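Peptidase M28 (Shewanella amazonensis SB2B, PDB 3IIB) probably acts as a zinc-dependent metallopeptidase of family M28, splitting dipeptides or removing carboxy-terminal residues with two zinc ions at its active centre. Local coordinates at residues Y64-V72 with L308-H317; M379-V387 with V435-K443. All coordinates share one frame; numbering follows the deposited sequence.

Contact 1 (Y64-V72 with L308-H317)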
loop_
_atom_site.group_PDB
_atom_site.type_symbol
_atom_site.label_atom_id
_atom_site.label_comp_id
_atom_site.label_asym_id
_atom_site.label_seq_id
_atom_site.Cartn_x
_atom_site.Cartn_y
_atom_site.Cartn_z
ATOM N N TYR A 64 20.984 30.484 -6.633
ATOM C CA TYR A 64 20.610 30.882 -7.999
ATOM C C TYR A 64 20.090 29.688 -8.757
ATOM O O TYR A 64 20.136 28.555 -8.273
ATOM C CB TYR A 64 21.786 31.529 -8.714
ATOM C CG TYR A 64 23.045 30.719 -8.789
ATOM C CD1 TYR A 64 23.923 30.655 -7.713
ATOM C CD2 TYR A 64 23.389 30.041 -9.947
ATOM C CE1 TYR A 64 25.120 29.913 -7.808
ATOM C CE2 TYR A 64 24.546 29.303 -10.037
ATOM C CZ TYR A 64 25.414 29.242 -8.974
ATOM O OH TYR A 64 26.590 28.520 -9.093
ATOM N N LYS A 65 19.596 29.947 -9.951
ATOM C CA LYS A 65 19.085 28.861 -10.768
ATOM C C LYS A 65 19.496 28.980 -12.205
ATOM O O LYS A 65 19.761 30.085 -12.701
ATOM C CB LYS A 65 17.573 28.762 -10.640
ATOM C CG LYS A 65 16.793 29.951 -11.153
ATOM C CD LYS A 65 15.348 29.785 -10.773
ATOM C CE LYS A 65 14.442 30.541 -11.651
ATOM N NZ LYS A 65 14.477 31.994 -11.381
ATOM N N GLU A 66 19.457 27.838 -12.897
ATOM C CA GLU A 66 19.922 27.735 -14.270
ATOM C C GLU A 66 18.904 26.964 -15.100
ATOM O O GLU A 66 18.443 25.925 -14.673
ATOM C CB GLU A 66 21.272 27.039 -14.299
ATOM C CG GLU A 66 22.353 27.895 -13.590
ATOM C CD GLU A 66 23.746 27.276 -13.589
ATOM O OE1 GLU A 66 23.881 26.055 -13.800
ATOM O OE2 GLU A 66 24.716 28.027 -13.333
ATOM N N PRO A 67 18.580 27.468 -16.284
ATOM C CA PRO A 67 17.463 26.853 -17.007
ATOM C C PRO A 67 17.767 25.500 -17.664
ATOM O O PRO A 67 18.903 25.205 -18.097
ATOM C CB PRO A 67 17.128 27.891 -18.062
ATOM C CG PRO A 67 18.440 28.526 -18.376
ATOM C CD PRO A 67 19.148 28.610 -17.038
ATOM N N VAL A 68 16.728 24.683 -17.711
ATOM C CA VAL A 68 16.764 23.349 -18.268
ATOM C C VAL A 68 15.513 23.197 -19.117
ATOM O O VAL A 68 14.409 23.393 -18.627
ATOM C CB VAL A 68 16.794 22.275 -17.173
ATOM C CG1 VAL A 68 16.682 20.849 -17.767
ATOM C CG2 VAL A 68 18.039 22.453 -16.304
ATOM N N THR A 69 15.682 22.796 -20.366
ATOM C CA THR A 69 14.524 22.522 -21.231
ATOM C C THR A 69 13.883 21.195 -20.827
ATOM O O THR A 69 14.582 20.167 -20.670
ATOM C CB THR A 69 14.939 22.457 -22.714
ATOM O OG1 THR A 69 15.613 23.682 -23.071
ATOM C CG2 THR A 69 13.701 22.195 -23.656
ATOM N N VAL A 70 12.576 21.195 -20.641
ATOM C CA VAL A 70 11.862 19.978 -20.244
ATOM C C VAL A 70 10.582 19.760 -21.078
ATOM O O VAL A 70 9.869 20.728 -21.411
ATOM C CB VAL A 70 11.453 19.986 -18.755
ATOM C CG1 VAL A 70 12.713 20.120 -17.841
ATOM C CG2 VAL A 70 10.406 21.061 -18.488
ATOM N N PRO A 71 10.275 18.491 -21.386
ATOM C CA PRO A 71 9.020 18.156 -22.025
ATOM C C PRO A 71 7.861 18.227 -21.042
ATOM O O PRO A 71 8.043 18.249 -19.827
ATOM C CB PRO A 71 9.224 16.721 -22.515
ATOM C CG PRO A 71 10.215 16.154 -21.578
ATOM C CD PRO A 71 11.091 17.284 -21.114
ATOM N N VAL A 72 6.672 18.323 -21.614
ATOM C CA VAL A 72 5.442 18.442 -20.840
ATOM C C VAL A 72 4.502 17.322 -21.197
ATOM O O VAL A 72 4.003 17.231 -22.336
ATOM C CB VAL A 72 4.767 19.811 -21.041
ATOM C CG1 VAL A 72 3.514 19.897 -20.212
ATOM C CG2 VAL A 72 5.707 20.939 -20.644
ATOM N N LEU A 308 17.828 15.189 -17.557
ATOM C CA LEU A 308 17.922 16.392 -18.373
ATOM C C LEU A 308 18.677 17.534 -17.680
ATOM O O LEU A 308 19.470 18.210 -18.300
ATOM C CB LEU A 308 16.523 16.873 -18.797
ATOM C CG LEU A 308 15.686 15.838 -19.564
ATOM C CD1 LEU A 308 14.339 16.434 -19.966
ATOM C CD2 LEU A 308 16.425 15.254 -20.780
ATOM N N GLY A 309 18.405 17.765 -16.395
ATOM C CA GLY A 309 19.139 18.779 -15.670
ATOM C C GLY A 309 20.597 18.433 -15.468
ATOM O O GLY A 309 21.446 19.292 -15.606
ATOM N N GLY A 310 20.898 17.175 -15.182
ATOM C CA GLY A 310 22.303 16.775 -15.085
ATOM C C GLY A 310 23.082 16.989 -16.380
ATOM O O GLY A 310 24.199 17.512 -16.361
ATOM N N LYS A 311 22.494 16.576 -17.498
ATOM C CA LYS A 311 23.116 16.718 -18.793
ATOM C C LYS A 311 23.286 18.212 -19.118
ATOM O O LYS A 311 24.311 18.634 -19.649
ATOM C CB LYS A 311 22.238 16.060 -19.846
ATOM C CG LYS A 311 22.314 14.551 -19.781
ATOM C CD LYS A 311 21.364 13.867 -20.741
ATOM C CE LYS A 311 21.605 12.365 -20.680
ATOM N NZ LYS A 311 20.598 11.587 -21.440
ATOM N N THR A 312 22.274 19.014 -18.797
ATOM C CA THR A 312 22.344 20.440 -19.052
ATOM C C THR A 312 23.474 21.085 -18.234
ATOM O O THR A 312 24.274 21.870 -18.762
ATOM C CB THR A 312 21.035 21.142 -18.775
ATOM O OG1 THR A 312 20.034 20.642 -19.657
ATOM C CG2 THR A 312 21.157 22.651 -18.977
ATOM N N TYR A 313 23.554 20.729 -16.962
ATOM C CA TYR A 313 24.600 21.250 -16.098
ATOM C C TYR A 313 26.002 20.909 -16.657
ATOM O O TYR A 313 26.867 21.761 -16.735
ATOM C CB TYR A 313 24.451 20.668 -14.691
ATOM C CG TYR A 313 25.508 21.151 -13.719
ATOM C CD1 TYR A 313 26.746 20.538 -13.643
ATOM C CD2 TYR A 313 25.238 22.189 -12.840
ATOM C CE1 TYR A 313 27.712 20.989 -12.751
ATOM C CE2 TYR A 313 26.198 22.652 -11.946
ATOM C CZ TYR A 313 27.423 22.053 -11.893
ATOM O OH TYR A 313 28.348 22.572 -10.977
ATOM N N ALA A 314 26.211 19.652 -17.027
ATOM C CA ALA A 314 27.504 19.227 -17.592
ATOM C C ALA A 314 27.903 20.073 -18.790
ATOM O O ALA A 314 29.055 20.451 -18.937
ATOM C CB ALA A 314 27.478 17.756 -17.967
ATOM N N LYS A 315 26.955 20.393 -19.651
ATOM C CA LYS A 315 27.288 21.218 -20.816
ATOM C C LYS A 315 27.469 22.680 -20.448
ATOM O O LYS A 315 28.457 23.321 -20.873
ATOM C CB LYS A 315 26.230 21.056 -21.910
ATOM C CG LYS A 315 26.310 19.711 -22.582
ATOM N N GLU A 316 26.559 23.228 -19.662
ATOM C CA GLU A 316 26.609 24.636 -19.236
ATOM C C GLU A 316 27.888 24.956 -18.468
ATOM O O GLU A 316 28.458 26.042 -18.615
ATOM C CB GLU A 316 25.385 24.969 -18.390
ATOM C CG GLU A 316 25.430 26.307 -17.636
ATOM C CD GLU A 316 25.373 27.515 -18.542
ATOM O OE1 GLU A 316 24.883 27.408 -19.706
ATOM O OE2 GLU A 316 25.837 28.577 -18.081
ATOM N N HIS A 317 28.360 24.000 -17.675
ATOM C CA HIS A 317 29.536 24.206 -16.815
ATOM C C HIS A 317 30.796 23.584 -17.408
ATOM O O HIS A 317 31.801 23.404 -16.724
ATOM C CB HIS A 317 29.236 23.673 -15.389
ATOM C CG HIS A 317 28.190 24.466 -14.667
ATOM N ND1 HIS A 317 28.496 25.397 -13.692
ATOM C CD2 HIS A 317 26.837 24.462 -14.769
ATOM C CE1 HIS A 317 27.379 25.947 -13.250
ATOM N NE2 HIS A 317 26.358 25.400 -13.889
HETATM O O HOH W 1 18.451 22.219 -21.215
#
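The imidazole of His-317 takes the carboxylate of Glu-66 at its edge and the ring of Tyr-313 on one face. Glu-66 OE1 lies almost in the imidazole plane and accepts from His-317 NE2 at 2.6 Å through its syn lone pair, in a nearly straight bond (170°). Carboxylate and ring planes are turned 34° apart. On the face, Tyr-313 CE2 stands 3.3 Å above the imidazole, offset toward its rim. ND1, on the far side of the ring, is bonded to Glu-320, and the phenol of Tyr-313 to His-324. Glu-66 meets the helix end because CG sits beside its own backbone N (chi1 -65°) and the chain runs extended beyond it; its OE2 lies in plane at the edge of the Tyr-64 ring.

Further along the strand, Val-68 straddles the first turn of helix 308-316. Its CG1 touches Gly-309 N at 3.8 Å and CG2 rests on Gly-309 CA, the bare backbone of the glycine, and on the CB and CG2 of Thr-312. Leu-308 CD1 abuts Pro-71 CD at 3.5 Å. Thr-312 OG1 donates to Leu-308 O (2.8 Å) and accepts from a water that in turn accepts from Thr-69 N, bridging helix and strand.

With an alanine in place of Glu-66, His-317 NE2 would probably lose its carboxylate partner and the imidazole be less firmly set against Tyr-313. The helix here packs on strand 62-84 of the large mixed sheet, Gly-309 about 13 Å from a bound zinc ion (residue to ion). Strand segment 64-72 runs roughly antiparallel, at a slant, over it: apolar at the start of the helix, polar at its end, where carboxylates on both ring nitrogens (Glu-66, Glu-320), and Glu-316 nearby, would be expected to favour a protonated His-317.

Contact 2 (M379-V387 with V435-K443)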
loop_
_atom_site.group_PDB
_atom_site.type_symbol
_atom_site.label_atom_id
_atom_site.label_comp_id
_atom_site.label_asym_id
_atom_site.label_seq_id
_atom_site.Cartn_x
_atom_site.Cartn_y
_atom_site.Cartn_z
HETATM N N MSE A 379 27.471 11.360 -15.798
HETATM C CA MSE A 379 28.096 11.711 -17.083
HETATM C C MSE A 379 29.420 12.430 -16.883
HETATM O O MSE A 379 30.166 12.714 -17.823
HETATM C CB MSE A 379 27.125 12.513 -17.973
HETATM C CG MSE A 379 26.937 13.944 -17.599
HETATM SE SE MSE A 379 26.023 14.183 -15.934
HETATM C CE MSE A 379 24.343 13.375 -16.390
ATOM N N LEU A 380 29.744 12.731 -15.635
ATOM C CA LEU A 380 30.849 13.600 -15.362
ATOM C C LEU A 380 32.229 12.918 -15.399
ATOM O O LEU A 380 33.190 13.535 -15.839
ATOM C CB LEU A 380 30.630 14.388 -14.042
ATOM C CG LEU A 380 29.363 15.255 -13.934
ATOM C CD1 LEU A 380 29.382 15.984 -12.588
ATOM C CD2 LEU A 380 29.257 16.247 -15.115
ATOM N N PRO A 381 32.327 11.640 -14.979
ATOM C CA PRO A 381 33.643 10.980 -15.136
ATOM C C PRO A 381 34.181 10.922 -16.540
ATOM O O PRO A 381 35.377 11.072 -16.722
ATOM C CB PRO A 381 33.416 9.580 -14.567
ATOM C CG PRO A 381 32.348 9.814 -13.477
ATOM C CD PRO A 381 31.425 10.851 -14.150
ATOM N N ALA A 382 33.302 10.734 -17.539
ATOM C CA ALA A 382 33.734 10.723 -18.907
ATOM C C ALA A 382 34.283 12.096 -19.319
ATOM O O ALA A 382 35.015 12.180 -20.291
ATOM C CB ALA A 382 32.556 10.292 -19.838
ATOM N N LEU A 383 33.918 13.160 -18.594
ATOM C CA LEU A 383 34.409 14.496 -18.831
ATOM C C LEU A 383 35.588 14.831 -17.919
ATOM O O LEU A 383 36.098 15.966 -17.907
ATOM C CB LEU A 383 33.264 15.500 -18.666
ATOM C CG LEU A 383 32.039 15.227 -19.578
ATOM C CD1 LEU A 383 30.889 16.156 -19.190
ATOM C CD2 LEU A 383 32.429 15.394 -21.047
ATOM N N GLY A 384 36.033 13.821 -17.173
ATOM C CA GLY A 384 37.250 13.944 -16.372
ATOM C C GLY A 384 37.053 14.226 -14.898
ATOM O O GLY A 384 38.035 14.307 -14.143
ATOM N N VAL A 385 35.799 14.363 -14.490
ATOM C CA VAL A 385 35.424 14.811 -13.147
ATOM C C VAL A 385 35.313 13.595 -12.237
ATOM O O VAL A 385 34.552 12.653 -12.526
ATOM C CB VAL A 385 34.084 15.554 -13.147
ATOM C CG1 VAL A 385 33.763 16.073 -11.727
ATOM C CG2 VAL A 385 34.127 16.712 -14.169
ATOM N N PRO A 386 36.104 13.590 -11.153
ATOM C CA PRO A 386 35.969 12.520 -10.167
ATOM C C PRO A 386 34.602 12.519 -9.498
ATOM O O PRO A 386 33.941 13.557 -9.383
ATOM C CB PRO A 386 37.084 12.849 -9.131
ATOM C CG PRO A 386 38.057 13.668 -9.849
ATOM C CD PRO A 386 37.216 14.493 -10.805
ATOM N N VAL A 387 34.169 11.343 -9.054
ATOM C CA VAL A 387 32.937 11.214 -8.344
ATOM C C VAL A 387 33.084 10.192 -7.224
ATOM O O VAL A 387 34.066 9.470 -7.161
ATOM C CB VAL A 387 31.740 10.800 -9.271
ATOM C CG1 VAL A 387 31.454 11.909 -10.336
ATOM C CG2 VAL A 387 31.946 9.406 -9.889
ATOM N N VAL A 435 44.459 15.724 -1.511
ATOM C CA VAL A 435 44.705 14.632 -2.431
ATOM C C VAL A 435 44.430 15.085 -3.860
ATOM O O VAL A 435 43.390 15.682 -4.158
ATOM C CB VAL A 435 43.838 13.378 -2.084
ATOM C CG1 VAL A 435 44.200 12.189 -2.990
ATOM C CG2 VAL A 435 44.014 13.024 -0.561
ATOM N N GLU A 436 45.341 14.713 -4.754
ATOM C CA GLU A 436 45.129 14.913 -6.172
ATOM C C GLU A 436 44.268 13.791 -6.700
ATOM O O GLU A 436 44.673 12.643 -6.674
ATOM C CB GLU A 436 46.473 15.010 -6.926
ATOM C CG GLU A 436 46.294 15.072 -8.417
ATOM C CD GLU A 436 45.444 16.261 -8.823
ATOM O OE1 GLU A 436 45.873 17.393 -8.550
ATOM O OE2 GLU A 436 44.358 16.042 -9.410
ATOM N N LEU A 437 43.081 14.119 -7.198
ATOM C CA LEU A 437 42.118 13.105 -7.621
ATOM C C LEU A 437 42.166 12.731 -9.116
ATOM O O LEU A 437 41.529 11.765 -9.544
ATOM C CB LEU A 437 40.690 13.515 -7.225
ATOM C CG LEU A 437 40.401 13.804 -5.746
ATOM C CD1 LEU A 437 38.880 14.061 -5.625
ATOM C CD2 LEU A 437 40.891 12.624 -4.846
ATOM N N ARG A 438 42.940 13.471 -9.888
ATOM C CA ARG A 438 42.993 13.305 -11.318
ATOM C C ARG A 438 44.422 12.844 -11.711
ATOM O O ARG A 438 45.394 13.037 -10.953
ATOM C CB ARG A 438 42.630 14.635 -11.979
ATOM C CG ARG A 438 41.217 15.086 -11.734
ATOM C CD ARG A 438 40.978 16.376 -12.412
ATOM N NE ARG A 438 39.626 16.870 -12.145
ATOM C CZ ARG A 438 38.795 17.337 -13.070
ATOM N NH1 ARG A 438 39.181 17.417 -14.329
ATOM N NH2 ARG A 438 37.573 17.711 -12.741
ATOM N N PRO A 439 44.568 12.243 -12.889
ATOM C CA PRO A 439 43.544 11.882 -13.833
ATOM C C PRO A 439 42.837 10.593 -13.466
ATOM O O PRO A 439 43.416 9.715 -12.817
ATOM C CB PRO A 439 44.343 11.669 -15.117
ATOM C CG PRO A 439 45.611 11.057 -14.643
ATOM C CD PRO A 439 45.897 11.784 -13.341
ATOM N N LEU A 440 41.585 10.453 -13.904
ATOM C CA LEU A 440 40.845 9.212 -13.720
ATOM C C LEU A 440 41.438 8.132 -14.601
ATOM O O LEU A 440 41.734 8.392 -15.770
ATOM C CB LEU A 440 39.375 9.397 -14.122
ATOM C CG LEU A 440 38.594 10.459 -13.368
ATOM C CD1 LEU A 440 37.048 10.422 -13.708
ATOM C CD2 LEU A 440 38.841 10.304 -11.891
ATOM N N PRO A 441 41.591 6.909 -14.073
ATOM C CA PRO A 441 42.039 5.797 -14.912
ATOM C C PRO A 441 40.938 5.383 -15.912
ATOM O O PRO A 441 39.750 5.664 -15.680
ATOM C CB PRO A 441 42.308 4.685 -13.905
ATOM C CG PRO A 441 41.384 4.983 -12.770
ATOM C CD PRO A 441 41.207 6.468 -12.725
ATOM N N PRO A 442 41.329 4.769 -17.041
ATOM C CA PRO A 442 40.369 4.268 -18.035
ATOM C C PRO A 442 39.301 3.348 -17.449
ATOM O O PRO A 442 39.632 2.479 -16.635
ATOM C CB PRO A 442 41.248 3.447 -18.978
ATOM C CG PRO A 442 42.582 4.074 -18.888
ATOM C CD PRO A 442 42.724 4.555 -17.475
ATOM N N LYS A 443 38.049 3.533 -17.876
ATOM C CA LYS A 443 36.927 2.667 -17.470
ATOM C C LYS A 443 37.121 1.239 -17.972
ATOM O O LYS A 443 37.250 0.305 -17.178
ATOM C CB LYS A 443 35.591 3.224 -17.991
HETATM O O HOH W 2 37.152 18.001 -16.187
HETATM O O HOH W 3 40.437 13.135 -14.934
#
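Gly-384 O lies over the centre of one face of the Arg-438 guanidinium, 3.2 Å above the plane and 3.3 Å from Arg-438 CZ. The angle to NH1 is poor for a hydrogen bond, so the carbonyl faces the positive group without accepting from it. The guanidinium instead bonds at its rim, NH2 to His-324 O at the start of strand 324-329, and NH1, in plane, to a water 2.8 Å away that donates to Leu-383 O. A second water joins Gly-384 O to Leu-440 N.

Apolar contacts flank this polar patch. Pro-386 crosses the arginine chain at about a right angle, its CD 3.6 Å from Arg-438 NE, while its CG packs on Leu-437 CB at 3.7 Å. Leu-440 splits its branches: CD1 fits among Pro-381 CB (3.8 Å), Pro-381 O and Val-385 O, and CD2 lies against the Pro-386 ring. Val-385 runs alongside the arginine, CG2 beside NH2.

Within the tail, Arg-438 N donates onto the anti lone pair of Glu-436 OE2. The C-terminal tail is therefore laid on the loop before strand 387-392 by proline and leucine packing, water bridges and a carbonyl set over the guanidinium face, in which the partial negative charge of Gly-384 O probably offsets part of the arginine's charge.

After three N-terminal helices the chain lays down strand 62-84; 64-72 waits some 236 residues, through much of the long mixed sheet and the zinc ligand His-257, until 308-317 returns and closes contact 1. Contact 2 opens only afterwards, at 379-387, and closes 48 residues later, once helix 413-432 has led into the C-terminal tail. The loops are thus in series, neither nested nor crossed. Their centres lie about 21 Å apart, yet helix 308-316 joins them: one side faces strand 62-84, while Ala-314 packs on Leu-380, CB to CD2 3.7 Å, and on Met-379, a selenomethionine. Strand 62-84, helix 308-316, the loop before strand 387-392 and the tail are so joined in a chain of contacts.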